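Long-range contacts in putative fimbrium tip subunit Fim1C (Bacteroides ovatus, PDB 4EPS), which is probably part of the tip of a fimbrium, a filamentous cell-surface appendage that mediates adhesion and biofilm formation: residues K443-E448 with Y485-G490; K383-L388 with E436-Q441; L268-Y273 with S449-K454. One frame throughout, in Å; residues are numbered along the deposited sequence.

Interaction 1: residues K443-E448 with Y485-G490; sequences KDNSLE and YSKTAG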
# COMPACT_ATOMS: atom_id res chain seq x y z
N LYS A 443 -22.80 -13.53 -7.46
CA LYS A 443 -22.81 -14.76 -8.26
C LYS A 443 -21.71 -15.75 -7.85
O LYS A 443 -21.86 -16.94 -8.12
CB LYS A 443 -22.69 -14.41 -9.77
CG LYS A 443 -21.35 -13.77 -10.18
CD LYS A 443 -21.40 -13.14 -11.58
CE LYS A 443 -20.06 -12.61 -12.03
NZ LYS A 443 -19.55 -11.54 -11.13
N ASP A 444 -20.64 -15.27 -7.19
CA ASP A 444 -19.54 -16.10 -6.70
C ASP A 444 -19.71 -16.50 -5.21
O ASP A 444 -18.73 -16.87 -4.56
CB ASP A 444 -18.19 -15.38 -6.91
CG ASP A 444 -17.85 -15.19 -8.38
OD1 ASP A 444 -18.28 -16.03 -9.20
OD2 ASP A 444 -17.27 -14.15 -8.73
N ASN A 445 -20.95 -16.46 -4.69
CA ASN A 445 -21.28 -16.81 -3.29
C ASN A 445 -20.34 -16.08 -2.28
O ASN A 445 -19.77 -16.71 -1.38
CB ASN A 445 -21.27 -18.34 -3.06
CG ASN A 445 -22.02 -18.83 -1.85
OD1 ASN A 445 -22.57 -18.07 -1.05
ND2 ASN A 445 -22.05 -20.14 -1.67
N SER A 446 -20.24 -14.75 -2.40
CA SER A 446 -19.44 -13.94 -1.46
C SER A 446 -19.95 -14.07 -0.01
O SER A 446 -19.17 -14.00 0.93
CB SER A 446 -19.42 -12.47 -1.87
OG SER A 446 -20.74 -11.98 -2.07
N LEU A 447 -21.25 -14.31 0.17
CA LEU A 447 -21.79 -14.45 1.52
C LEU A 447 -21.09 -15.60 2.25
O LEU A 447 -20.60 -15.42 3.37
CB LEU A 447 -23.30 -14.67 1.44
CG LEU A 447 -24.09 -14.65 2.75
CD1 LEU A 447 -25.55 -14.39 2.44
CD2 LEU A 447 -24.01 -16.01 3.48
N GLU A 448 -20.99 -16.76 1.62
CA GLU A 448 -20.34 -17.88 2.30
C GLU A 448 -18.80 -17.80 2.22
O GLU A 448 -18.14 -18.05 3.24
CB GLU A 448 -20.83 -19.23 1.72
CG GLU A 448 -22.30 -19.45 2.08
CD GLU A 448 -22.84 -20.86 1.96
OE1 GLU A 448 -22.97 -21.37 0.81
OE2 GLU A 448 -23.23 -21.43 3.00
N TYR A 485 -31.61 -15.66 0.46
CA TYR A 485 -30.47 -15.85 -0.41
C TYR A 485 -30.45 -17.20 -1.07
O TYR A 485 -30.84 -18.19 -0.47
CB TYR A 485 -29.18 -15.76 0.44
CG TYR A 485 -28.96 -14.42 1.09
CD1 TYR A 485 -28.42 -13.35 0.37
CD2 TYR A 485 -29.31 -14.20 2.43
CE1 TYR A 485 -28.26 -12.08 0.95
CE2 TYR A 485 -29.12 -12.95 3.03
CZ TYR A 485 -28.61 -11.90 2.29
OH TYR A 485 -28.44 -10.67 2.89
N SER A 486 -29.88 -17.23 -2.26
CA SER A 486 -29.45 -18.44 -2.93
C SER A 486 -27.91 -18.39 -2.90
O SER A 486 -27.35 -17.43 -2.36
CB SER A 486 -29.99 -18.50 -4.35
OG SER A 486 -29.34 -17.51 -5.12
N LYS A 487 -27.23 -19.34 -3.56
CA LYS A 487 -25.77 -19.31 -3.64
C LYS A 487 -25.29 -18.25 -4.64
O LYS A 487 -24.09 -17.97 -4.69
CB LYS A 487 -25.21 -20.70 -3.99
CG LYS A 487 -25.33 -21.68 -2.83
CD LYS A 487 -24.78 -23.05 -3.19
CE LYS A 487 -24.94 -24.02 -2.04
NZ LYS A 487 -24.58 -25.41 -2.43
N THR A 488 -26.21 -17.63 -5.40
CA THR A 488 -25.81 -16.64 -6.40
C THR A 488 -26.45 -15.25 -6.24
O THR A 488 -26.03 -14.33 -6.93
CB THR A 488 -26.12 -17.18 -7.84
OG1 THR A 488 -27.53 -17.37 -7.98
CG2 THR A 488 -25.39 -18.49 -8.15
N ALA A 489 -27.48 -15.09 -5.37
CA ALA A 489 -28.10 -13.77 -5.24
C ALA A 489 -28.89 -13.63 -3.96
O ALA A 489 -29.35 -14.60 -3.40
CB ALA A 489 -29.06 -13.51 -6.42
N GLY A 490 -29.08 -12.38 -3.56
CA GLY A 490 -30.00 -12.03 -2.48
C GLY A 490 -31.31 -11.62 -3.15
O GLY A 490 -31.33 -11.15 -4.30
O HOH W 1 -22.36 -19.35 -6.44
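Leu447 and Tyr485 supply the apolar part of this contact. CD1 of Leu447 stands over the centre of the Tyr485 ring, 3.5 Å from the centroid and 6° off the ring normal, a CH-pi contact in which the two side chains cross at about a right angle. The far end of the ring is tethered separately, its OH bonded to the carbonyl of Leu437. Van der Waals contact continues at Asn445, whose CB rests 3.3 Å from Lys487 O, while its ND2 lies over the aliphatic part of the lysine, 3.8 Å from Lys487 CG.

The two segments illustrate how a helix start can be matched to a hairpin turn: residues 485-490 link strands 479-485 and 490-497, and Asn445 is the N-cap of helix 446-458. Its CG is anti to the backbone N (chi1 -160°), and the amide beyond it meets Glu448 in the first turn of the helix. OD1 accepts a weak capping bond from Glu448 N at 3.4 Å and also a hydrogen bond from Gln441 NE2, and ND2 donates to the anti lone pair of Glu448 OE1 at 2.9 Å, nearly in the amide plane. The charged ends of Lys487 and Glu448 stay apart, so any attraction between them is probably weak. An alanine here would probably leave Glu448 N without its cap, Glu448 OE1 without this donor and a gap beside Lys487 CG.

Within the turn, Ser486 OG accepts from the backbone N of both Thr488 and Ala489, making an ST turn and an ST motif. Across the contact, a water bridges the two backbones, donating to Lys443 O at 3.0 Å and to Lys487 O at 2.8 Å. A separate CA-H...O contact brings Lys443 CA to 3.5 Å from Thr488 O.

Interaction 2: residues K383-L388 with E436-Q441; sequences KPLRFL and ELVALQ. With SO4 (sulfate ion), chain H.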
# COMPACT_ATOMS: atom_id res chain seq x y z
N LYS A 383 -36.40 1.09 -5.70
CA LYS A 383 -36.31 1.57 -4.30
C LYS A 383 -35.79 0.46 -3.32
O LYS A 383 -34.87 0.78 -2.55
CB LYS A 383 -37.65 2.16 -3.82
CG LYS A 383 -37.59 2.74 -2.40
CD LYS A 383 -36.80 4.05 -2.29
CE LYS A 383 -36.69 4.55 -0.85
NZ LYS A 383 -38.01 4.97 -0.28
N PRO A 384 -36.24 -0.82 -3.36
CA PRO A 384 -35.69 -1.83 -2.42
C PRO A 384 -34.24 -2.23 -2.67
O PRO A 384 -33.68 -2.95 -1.86
CB PRO A 384 -36.60 -3.04 -2.62
CG PRO A 384 -37.85 -2.49 -3.27
CD PRO A 384 -37.35 -1.40 -4.15
N LEU A 385 -33.63 -1.75 -3.76
CA LEU A 385 -32.22 -2.09 -4.03
C LEU A 385 -31.23 -1.00 -3.57
O LEU A 385 -30.03 -1.23 -3.58
CB LEU A 385 -32.02 -2.39 -5.52
CG LEU A 385 -32.76 -3.65 -6.08
CD1 LEU A 385 -32.47 -3.86 -7.57
CD2 LEU A 385 -32.40 -4.91 -5.30
N ARG A 386 -31.73 0.15 -3.10
CA ARG A 386 -30.87 1.26 -2.66
C ARG A 386 -30.34 1.09 -1.23
O ARG A 386 -31.06 0.58 -0.36
CB ARG A 386 -31.62 2.61 -2.73
CG ARG A 386 -32.34 2.90 -4.06
CD ARG A 386 -31.37 2.87 -5.24
NE ARG A 386 -32.02 3.31 -6.48
CZ ARG A 386 -31.51 3.12 -7.69
NH1 ARG A 386 -30.38 2.44 -7.84
NH2 ARG A 386 -32.15 3.56 -8.76
N PHE A 387 -29.11 1.57 -0.98
CA PHE A 387 -28.50 1.55 0.36
C PHE A 387 -29.05 2.70 1.16
O PHE A 387 -28.63 3.84 0.93
CB PHE A 387 -26.98 1.71 0.25
CG PHE A 387 -26.16 0.52 -0.18
CD1 PHE A 387 -26.76 -0.57 -0.80
CD2 PHE A 387 -24.79 0.48 0.04
CE1 PHE A 387 -26.01 -1.68 -1.19
CE2 PHE A 387 -24.03 -0.62 -0.35
CZ PHE A 387 -24.65 -1.70 -0.95
N LEU A 388 -30.01 2.44 2.06
CA LEU A 388 -30.69 3.51 2.81
C LEU A 388 -30.93 3.18 4.27
O LEU A 388 -31.74 3.86 4.91
CB LEU A 388 -32.07 3.81 2.14
CG LEU A 388 -31.97 4.51 0.76
CD1 LEU A 388 -33.29 4.43 0.02
CD2 LEU A 388 -31.51 5.97 0.93
N GLU A 436 -29.03 -2.98 1.08
CA GLU A 436 -27.76 -3.32 1.72
C GLU A 436 -27.63 -4.85 1.92
O GLU A 436 -26.55 -5.42 1.70
CB GLU A 436 -27.63 -2.60 3.06
CG GLU A 436 -27.19 -1.16 2.85
CD GLU A 436 -27.43 -0.28 4.07
OE1 GLU A 436 -28.61 -0.17 4.49
OE2 GLU A 436 -26.45 0.27 4.60
N LEU A 437 -28.73 -5.51 2.34
CA LEU A 437 -28.72 -6.97 2.54
C LEU A 437 -28.55 -7.72 1.23
O LEU A 437 -27.77 -8.67 1.18
CB LEU A 437 -30.01 -7.46 3.22
CG LEU A 437 -30.10 -7.15 4.72
CD1 LEU A 437 -31.57 -7.23 5.19
CD2 LEU A 437 -29.16 -8.06 5.54
N VAL A 438 -29.25 -7.30 0.18
CA VAL A 438 -29.16 -7.98 -1.12
C VAL A 438 -27.71 -7.94 -1.65
O VAL A 438 -27.21 -8.95 -2.17
CB VAL A 438 -30.19 -7.39 -2.11
CG1 VAL A 438 -29.87 -7.75 -3.57
CG2 VAL A 438 -31.59 -7.86 -1.74
N ALA A 439 -27.00 -6.83 -1.40
CA ALA A 439 -25.61 -6.64 -1.87
C ALA A 439 -24.58 -7.52 -1.13
O ALA A 439 -23.45 -7.63 -1.60
CB ALA A 439 -25.22 -5.17 -1.77
N LEU A 440 -24.95 -8.17 -0.01
CA LEU A 440 -24.06 -9.11 0.69
C LEU A 440 -23.76 -10.36 -0.15
O LEU A 440 -22.77 -11.05 0.10
CB LEU A 440 -24.67 -9.56 2.03
CG LEU A 440 -24.82 -8.44 3.09
CD1 LEU A 440 -25.46 -9.00 4.34
CD2 LEU A 440 -23.45 -7.86 3.46
N GLN A 441 -24.64 -10.69 -1.09
CA GLN A 441 -24.44 -11.89 -1.90
C GLN A 441 -24.17 -11.52 -3.35
O GLN A 441 -24.71 -10.55 -3.87
CB GLN A 441 -25.69 -12.82 -1.78
CG GLN A 441 -25.63 -14.18 -2.53
CD GLN A 441 -24.47 -15.05 -2.06
OE1 GLN A 441 -23.31 -14.64 -2.06
NE2 GLN A 441 -24.75 -16.29 -1.67
S SO4 H . -30.26 2.72 -11.73
O1 SO4 H . -30.67 1.46 -12.37
O2 SO4 H . -29.38 3.49 -12.62
O3 SO4 H . -31.46 3.50 -11.42
O4 SO4 H . -29.52 2.40 -10.50
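The Phe387 ring is met from two directions by residues of segment 436-441. Over one face lies Glu436 CG, 3.9 Å from the ring centroid and offset toward the rim, a CH-pi contact made by the methylene rather than the acid. This CG is anti to the carbonyl carbon (chi1 -80°), which sets it over the ring. At the edge, near the ring plane, Ala439 CB comes within 3.6 Å of Phe387 CZ. Beside this pair, Leu385 CD2 reaches Val438 CG1 at 4.2 Å, the side chains set at a slant.

The Glu436 carboxylate, turned 33° from the ring plane, is gripped elsewhere. OE1 takes bonds from Ser433 OG and Gly389 N, and OE2 pairs with Tyr430 OH. Since Leu388 is the N-cap of helix 389-403, the helix start would be expected to favour the buried negative charge. CB of Arg386 points away from the contact; its NE is salt-bridged to Glu378, and NH1 bonds to O4 (2.8 Å) and NH2 to O3 (2.7 Å) of a sulfate, probably from the crystallisation liquor.

The contact joins the loop leading into helix 389-403 to the short helix 434-438; Phe387 and Glu436 both lie against Leu335 of strand 334-338, and Phe507 of strand 502-509 touches Glu436.

Interaction 3: residues L268-Y273 with S449-K454; sequences LQVGDY and SKLNTK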
# COMPACT_ATOMS: atom_id res chain seq x y z
N LEU A 268 -8.09 -1.82 2.32
CA LEU A 268 -9.40 -2.12 2.91
C LEU A 268 -10.18 -3.08 2.00
O LEU A 268 -10.43 -2.79 0.83
CB LEU A 268 -10.19 -0.80 3.15
CG LEU A 268 -11.57 -0.91 3.85
CD1 LEU A 268 -11.43 -1.52 5.29
CD2 LEU A 268 -12.23 0.48 3.94
N GLN A 269 -10.57 -4.23 2.53
CA GLN A 269 -11.30 -5.24 1.75
C GLN A 269 -12.48 -5.81 2.48
O GLN A 269 -12.48 -5.92 3.70
CB GLN A 269 -10.35 -6.42 1.41
CG GLN A 269 -9.17 -6.00 0.50
CD GLN A 269 -8.36 -7.20 0.14
OE1 GLN A 269 -7.54 -7.72 0.93
NE2 GLN A 269 -8.60 -7.70 -1.03
N VAL A 270 -13.47 -6.29 1.71
CA VAL A 270 -14.59 -7.05 2.28
C VAL A 270 -13.97 -8.27 3.01
O VAL A 270 -13.06 -8.91 2.47
CB VAL A 270 -15.57 -7.49 1.16
CG1 VAL A 270 -16.60 -8.51 1.69
CG2 VAL A 270 -16.26 -6.27 0.51
N GLY A 271 -14.46 -8.57 4.19
CA GLY A 271 -13.93 -9.68 4.97
C GLY A 271 -12.95 -9.24 6.04
O GLY A 271 -12.58 -10.04 6.90
N ASP A 272 -12.50 -7.97 6.01
CA ASP A 272 -11.58 -7.49 7.05
C ASP A 272 -12.29 -7.48 8.43
O ASP A 272 -13.50 -7.25 8.49
CB ASP A 272 -11.04 -6.10 6.75
CG ASP A 272 -9.99 -6.01 5.64
OD1 ASP A 272 -9.55 -7.09 5.13
OD2 ASP A 272 -9.62 -4.88 5.28
N TYR A 273 -11.54 -7.73 9.50
CA TYR A 273 -12.07 -7.75 10.88
C TYR A 273 -12.12 -6.32 11.43
O TYR A 273 -11.13 -5.58 11.33
CB TYR A 273 -11.21 -8.67 11.81
CG TYR A 273 -11.20 -10.10 11.32
CD1 TYR A 273 -12.23 -10.98 11.65
CD2 TYR A 273 -10.15 -10.59 10.54
CE1 TYR A 273 -12.22 -12.31 11.20
CE2 TYR A 273 -10.14 -11.90 10.06
CZ TYR A 273 -11.17 -12.76 10.41
OH TYR A 273 -11.16 -14.05 9.95
N SER A 449 -18.24 -17.42 1.06
CA SER A 449 -16.79 -17.38 0.81
C SER A 449 -16.05 -16.20 1.45
O SER A 449 -14.89 -16.36 1.87
CB SER A 449 -16.51 -17.36 -0.69
OG SER A 449 -17.12 -18.47 -1.34
N LYS A 450 -16.65 -14.98 1.44
CA LYS A 450 -15.97 -13.80 1.99
C LYS A 450 -16.43 -13.43 3.41
O LYS A 450 -15.63 -12.88 4.16
CB LYS A 450 -16.17 -12.57 1.08
CG LYS A 450 -15.42 -12.72 -0.25
CD LYS A 450 -15.42 -11.43 -1.07
CE LYS A 450 -14.57 -11.63 -2.31
NZ LYS A 450 -14.84 -10.60 -3.36
N LEU A 451 -17.69 -13.69 3.76
CA LEU A 451 -18.17 -13.31 5.08
C LEU A 451 -18.16 -14.46 6.09
O LEU A 451 -17.57 -14.31 7.15
CB LEU A 451 -19.58 -12.68 4.99
CG LEU A 451 -19.74 -11.45 4.03
CD1 LEU A 451 -21.20 -10.96 4.02
CD2 LEU A 451 -18.81 -10.28 4.45
N ASN A 452 -18.80 -15.60 5.77
CA ASN A 452 -18.90 -16.71 6.76
C ASN A 452 -17.54 -17.28 7.14
O ASN A 452 -17.35 -17.65 8.29
CB ASN A 452 -19.82 -17.82 6.22
CG ASN A 452 -21.28 -17.45 6.41
OD1 ASN A 452 -21.61 -16.50 7.13
ND2 ASN A 452 -22.18 -18.22 5.83
N THR A 453 -16.59 -17.30 6.20
CA THR A 453 -15.22 -17.78 6.49
C THR A 453 -14.50 -16.89 7.54
O THR A 453 -13.55 -17.35 8.19
CB THR A 453 -14.39 -17.85 5.21
OG1 THR A 453 -14.40 -16.56 4.58
CG2 THR A 453 -14.89 -18.97 4.25
N LYS A 454 -14.96 -15.64 7.71
CA LYS A 454 -14.38 -14.73 8.72
C LYS A 454 -15.18 -14.82 10.01
O LYS A 454 -14.61 -14.92 11.09
CB LYS A 454 -14.36 -13.25 8.24
CG LYS A 454 -13.86 -13.06 6.83
CD LYS A 454 -12.39 -13.51 6.63
CE LYS A 454 -11.96 -13.19 5.21
NZ LYS A 454 -12.78 -13.91 4.20
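Lys450 meets the 268-273 loop first, its CB packing 4.1 Å from Val270 CG1 with the two side chains at about a right angle. Its carbonyl oxygen lies 3.7 Å from Gly271 CA, the closest approach of the two backbones. Leu451 follows, bringing CD2 to 4.0 Å from the same Val270 CG1, so that one methyl of the valine is shared by two successive helix residues.

These contacts are a worked case of a turn fitted against a helix. Gln269 to Asp272 form a type II beta turn, closed by the backbone bond from Asp272 N to Gln269 O, with Gly271 at its third position, where the positive phi (99°) suits a glycine. A CB there would also come too close to Lys450 O and Lys454 CE. The helix itself widens into a pi-type turn at 449-452.

Thr453 takes little direct part but braces the next residue: its OG1 donates to Ser449 O at 2.8 Å and accepts from Lys454 NZ at 3.1 Å. Lys454 is bent at chi2 and again at chi4 (-61°), which turns NZ back to the helix, where it also donates to Lys450 O at 3.0 Å. The folded chain lays its methylenes on the loop, with CG 3.3 Å from Gly271 O, a buried carbonyl oxygen that has no hydrogen-bond partner in the model. Tyr273 crosses Lys454 at about a right angle. Its OH lies 3.5 Å from Lys454 CA, and Lys454 O sits at the edge of the ring, in its plane, while Ile296 of strand 293-300 packs on both residues.

In the fold
From the N terminus, the first segment met is 268-273, just after strand 261-267, which opens interaction 3. Interaction 2 opens and closes inside that long loop, tying the entry to helix 389-403 to helix 434-438. Interaction 1 opens at 443-448, just before interaction 3 closes at 449-454, and itself closes only at 485-490, so these two cross on the shared helix 446-458. Through it the 268-273 loop is coupled to the hairpin of strands 479-485 and 490-497. Interactions 1 and 2 are in series yet touch, for Leu437 and Gln441 bond to Tyr485 and Ser486. Interactions 2 and 3 meet where Leu440 packs on Leu451.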